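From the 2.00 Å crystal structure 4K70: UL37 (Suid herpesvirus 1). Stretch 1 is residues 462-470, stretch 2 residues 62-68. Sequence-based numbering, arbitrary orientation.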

ATOM      1  N   HIS A 462      38.216  18.066   2.419  1.00 59.53           N
ATOM      2  CA  HIS A 462      37.222  17.732   3.432  1.00 56.89           C
ATOM      3  C   HIS A 462      36.548  18.987   3.967  1.00 57.32           C
ATOM      4  O   HIS A 462      37.184  20.028   4.144  1.00 57.91           O
ATOM      5  CB  HIS A 462      37.851  16.956   4.583  1.00 56.78           C
ATOM      6  CG  HIS A 462      36.862  16.506   5.612  1.00 59.97           C
ATOM      7  ND1 HIS A 462      35.704  15.834   5.283  1.00 59.93           N
ATOM      8  CD2 HIS A 462      36.855  16.636   6.959  1.00 63.09           C
ATOM      9  CE1 HIS A 462      35.027  15.565   6.386  1.00 60.25           C
ATOM     10  NE2 HIS A 462      35.704  16.041   7.417  1.00 60.73           N
ATOM     11  N   SER A 463      35.253  18.882   4.220  1.00 52.77           N
ATOM     12  CA  SER A 463      34.487  20.020   4.689  1.00 51.74           C
ATOM     13  C   SER A 463      33.610  19.637   5.867  1.00 46.87           C
ATOM     14  O   SER A 463      33.307  18.464   6.075  1.00 50.63           O
ATOM     15  CB  SER A 463      33.634  20.588   3.551  1.00 53.64           C
ATOM     16  OG  SER A 463      32.802  19.590   2.985  1.00 49.63           O
ATOM     17  N   ALA A 464      33.226  20.636   6.651  1.00 49.01           N
ATOM     18  CA  ALA A 464      32.249  20.442   7.712  1.00 49.34           C
ATOM     19  C   ALA A 464      30.908  20.093   7.074  1.00 48.81           C
ATOM     20  O   ALA A 464      30.105  19.362   7.650  1.00 49.09           O
ATOM     21  CB  ALA A 464      32.124  21.703   8.549  1.00 45.68           C
ATOM     22  N   ALA A 465      30.683  20.630   5.878  1.00 47.12           N
ATOM     23  CA  ALA A 465      29.488  20.337   5.101  1.00 46.25           C
ATOM     24  C   ALA A 465      29.358  18.835   4.888  1.00 46.81           C
ATOM     25  O   ALA A 465      28.301  18.261   5.112  1.00 47.70           O
ATOM     26  CB  ALA A 465      29.538  21.063   3.768  1.00 45.78           C
ATOM     27  N   ARG A 466      30.452  18.210   4.467  1.00 47.36           N
ATOM     28  CA  ARG A 466      30.491  16.767   4.277  1.00 49.41           C
ATOM     29  C   ARG A 466      30.107  16.009   5.546  1.00 50.24           C
ATOM     30  O   ARG A 466      29.379  15.021   5.497  1.00 49.40           O
ATOM     31  CB  ARG A 466      31.877  16.328   3.806  1.00 47.42           C
ATOM     32  CG  ARG A 466      32.028  14.823   3.685  1.00 50.85           C
ATOM     33  CD  ARG A 466      33.319  14.458   2.976  1.00 48.58           C
ATOM     34  NE  ARG A 466      33.366  14.977   1.610  1.00 44.58           N
ATOM     35  CZ  ARG A 466      33.097  14.259   0.523  1.00 42.89           C
ATOM     36  NH1 ARG A 466      32.767  12.980   0.632  1.00 47.32           N
ATOM     37  NH2 ARG A 466      33.171  14.816  -0.677  1.00 42.08           N
ATOM     38  N   GLU A 467      30.593  16.474   6.687  1.00 51.33           N
ATOM     39  CA  GLU A 467      30.376  15.748   7.928  1.00 48.35           C
ATOM     40  C   GLU A 467      28.950  15.923   8.433  1.00 49.10           C
ATOM     41  O   GLU A 467      28.348  14.981   8.958  1.00 50.13           O
ATOM     42  CB  GLU A 467      31.371  16.203   8.988  1.00 53.74           C
ATOM     43  CG  GLU A 467      31.579  15.188  10.090  1.00 60.19           C
ATOM     44  CD  GLU A 467      32.426  15.725  11.225  1.00 70.03           C
ATOM     45  OE1 GLU A 467      33.378  16.500  10.958  1.00 71.28           O
ATOM     46  OE2 GLU A 467      32.133  15.370  12.388  1.00 68.12           O
ATOM     47  N   ALA A 468      28.411  17.131   8.278  1.00 49.22           N
ATOM     48  CA  ALA A 468      27.032  17.408   8.682  1.00 50.83           C
ATOM     49  C   ALA A 468      26.036  16.597   7.847  1.00 47.48           C
ATOM     50  O   ALA A 468      25.177  15.907   8.389  1.00 45.07           O
ATOM     51  CB  ALA A 468      26.737  18.887   8.567  1.00 47.21           C
ATOM     52  N   LEU A 469      26.167  16.684   6.527  1.00 46.90           N
ATOM     53  CA  LEU A 469      25.269  15.986   5.614  1.00 44.41           C
ATOM     54  C   LEU A 469      25.335  14.464   5.770  1.00 46.35           C
ATOM     55  O   LEU A 469      24.300  13.792   5.753  1.00 45.71           O
ATOM     56  CB  LEU A 469      25.534  16.422   4.166  1.00 36.11           C
ATOM     57  CG  LEU A 469      25.097  17.867   3.896  1.00 40.35           C
ATOM     58  CD1 LEU A 469      25.625  18.412   2.562  1.00 36.59           C
ATOM     59  CD2 LEU A 469      23.570  17.975   3.965  1.00 40.47           C
ATOM     60  N   ASN A 470      26.547  13.926   5.933  1.00 50.05           N
ATOM     61  CA  ASN A 470      26.738  12.498   6.227  1.00 47.49           C
ATOM     62  C   ASN A 470      26.034  12.074   7.506  1.00 45.79           C
ATOM     63  O   ASN A 470      25.440  10.999   7.574  1.00 49.38           O
ATOM     64  CB  ASN A 470      28.227  12.152   6.350  1.00 48.14           C
ATOM     65  CG  ASN A 470      28.852  11.787   5.023  1.00 53.18           C
ATOM     66  OD1 ASN A 470      28.174  11.280   4.130  1.00 58.60           O
ATOM     67  ND2 ASN A 470      30.154  12.033   4.887  1.00 51.50           N
TER
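Stretch 2 62-68: TCEAAVL

Stretch 2 is helical from Cys-63 onward, and its N-to-C direction makes an angle of 53° with that of helix 464-470; the two axes approach to 9.6 Å. The nearest CA pair, Glu-64 CA and Ala-465 CA at 5.2 Å, places the contact near the N-terminal ends of both helices.

Thr-62 precedes the helix as its N-cap. Its OG1 accepts a weak bond from Ala-65 N at 3.3 Å, and its side chain stays out of reach of stretch 1. Cys-63 points its CA-to-CB bond toward stretch 1, with chi1 at 176° (t), and SG lies 3.8 Å from Ser-463 CB. Glu-64 starts out sideways, but chi angles of -70° (m) and 64° (p) bring its carboxylate to the first turn of the other helix. There OE2 accepts a hydrogen bond from Ala-465 N at 2.9 Å, with an N-H...acceptor angle of 137°; early amides like this lack an acceptor one turn back within the helix. The neighboring Arg-466 N is instead capped by Ser-463 OG at 3.1 Å.

Ala-65 and Ala-66 make no contact. One turn after Cys-63, Val-67 again points toward stretch 1, its CG1 3.9 Å from Leu-469 CD1, an apolar contact. Leu-68 points sideways and makes no contact with stretch 1. The whole contact buries 230 Å², both sides summed.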

ATOM      1  N   THR A  62      32.396  30.336   1.463  1.00 43.36           N
ATOM      2  CA  THR A  62      32.547  29.032   2.090  1.00 46.58           C
ATOM      3  C   THR A  62      31.889  27.904   1.301  1.00 50.78           C
ATOM      4  O   THR A  62      30.977  28.119   0.490  1.00 47.07           O
ATOM      5  CB  THR A  62      31.995  29.011   3.515  1.00 48.36           C
ATOM      6  OG1 THR A  62      30.577  29.203   3.470  1.00 53.04           O
ATOM      7  CG2 THR A  62      32.637  30.107   4.352  1.00 52.04           C
ATOM      8  N   CYS A  63      32.375  26.699   1.571  1.00 45.44           N
ATOM      9  CA  CYS A  63      31.946  25.484   0.908  1.00 48.71           C
ATOM     10  C   CYS A  63      30.523  25.119   1.333  1.00 45.48           C
ATOM     11  O   CYS A  63      29.717  24.676   0.514  1.00 42.78           O
ATOM     12  CB  CYS A  63      32.925  24.363   1.263  1.00 47.56           C
ATOM     13  SG  CYS A  63      32.496  22.747   0.638  1.00 58.37           S
ATOM     14  N   GLU A  64      30.230  25.308   2.617  1.00 46.36           N
ATOM     15  CA  GLU A  64      28.886  25.119   3.160  1.00 42.12           C
ATOM     16  C   GLU A  64      27.864  25.989   2.429  1.00 41.19           C
ATOM     17  O   GLU A  64      26.803  25.510   2.028  1.00 38.51           O
ATOM     18  CB  GLU A  64      28.859  25.437   4.660  1.00 43.77           C
ATOM     19  CG  GLU A  64      29.600  24.424   5.534  1.00 50.11           C
ATOM     20  CD  GLU A  64      31.100  24.383   5.258  1.00 50.33           C
ATOM     21  OE1 GLU A  64      31.640  25.398   4.775  1.00 51.02           O
ATOM     22  OE2 GLU A  64      31.736  23.340   5.519  1.00 46.59           O
ATOM     23  N   ALA A  65      28.195  27.264   2.252  1.00 34.46           N
ATOM     24  CA  ALA A  65      27.326  28.202   1.546  1.00 39.63           C
ATOM     25  C   ALA A  65      27.115  27.808   0.090  1.00 38.47           C
ATOM     26  O   ALA A  65      26.024  27.977  -0.456  1.00 35.72           O
ATOM     27  CB  ALA A  65      27.887  29.622   1.624  1.00 40.53           C
ATOM     28  N   ALA A  66      28.171  27.296  -0.537  1.00 36.68           N
ATOM     29  CA  ALA A  66      28.102  26.899  -1.935  1.00 37.32           C
ATOM     30  C   ALA A  66      27.125  25.739  -2.074  1.00 35.13           C
ATOM     31  O   ALA A  66      26.224  25.764  -2.920  1.00 35.49           O
ATOM     32  CB  ALA A  66      29.478  26.492  -2.430  1.00 37.33           C
ATOM     33  N   VAL A  67      27.323  24.730  -1.233  1.00 33.26           N
ATOM     34  CA  VAL A  67      26.482  23.533  -1.204  1.00 37.09           C
ATOM     35  C   VAL A  67      25.023  23.867  -0.913  1.00 34.06           C
ATOM     36  O   VAL A  67      24.109  23.402  -1.613  1.00 31.87           O
ATOM     37  CB  VAL A  67      26.992  22.528  -0.150  1.00 38.43           C
ATOM     38  CG1 VAL A  67      25.969  21.413   0.088  1.00 37.99           C
ATOM     39  CG2 VAL A  67      28.333  21.949  -0.580  1.00 40.63           C
ATOM     40  N   LEU A  68      24.809  24.682   0.114  1.00 35.24           N
ATOM     41  CA  LEU A  68      23.463  25.113   0.464  1.00 35.49           C
ATOM     42  C   LEU A  68      22.773  25.740  -0.745  1.00 34.50           C
ATOM     43  O   LEU A  68      21.721  25.270  -1.177  1.00 33.52           O
ATOM     44  CB  LEU A  68      23.493  26.099   1.634  1.00 39.93           C
ATOM     45  CG  LEU A  68      22.164  26.741   2.049  1.00 38.35           C
ATOM     46  CD1 LEU A  68      21.207  25.697   2.631  1.00 35.83           C
ATOM     47  CD2 LEU A  68      22.405  27.862   3.045  1.00 40.72           C
TER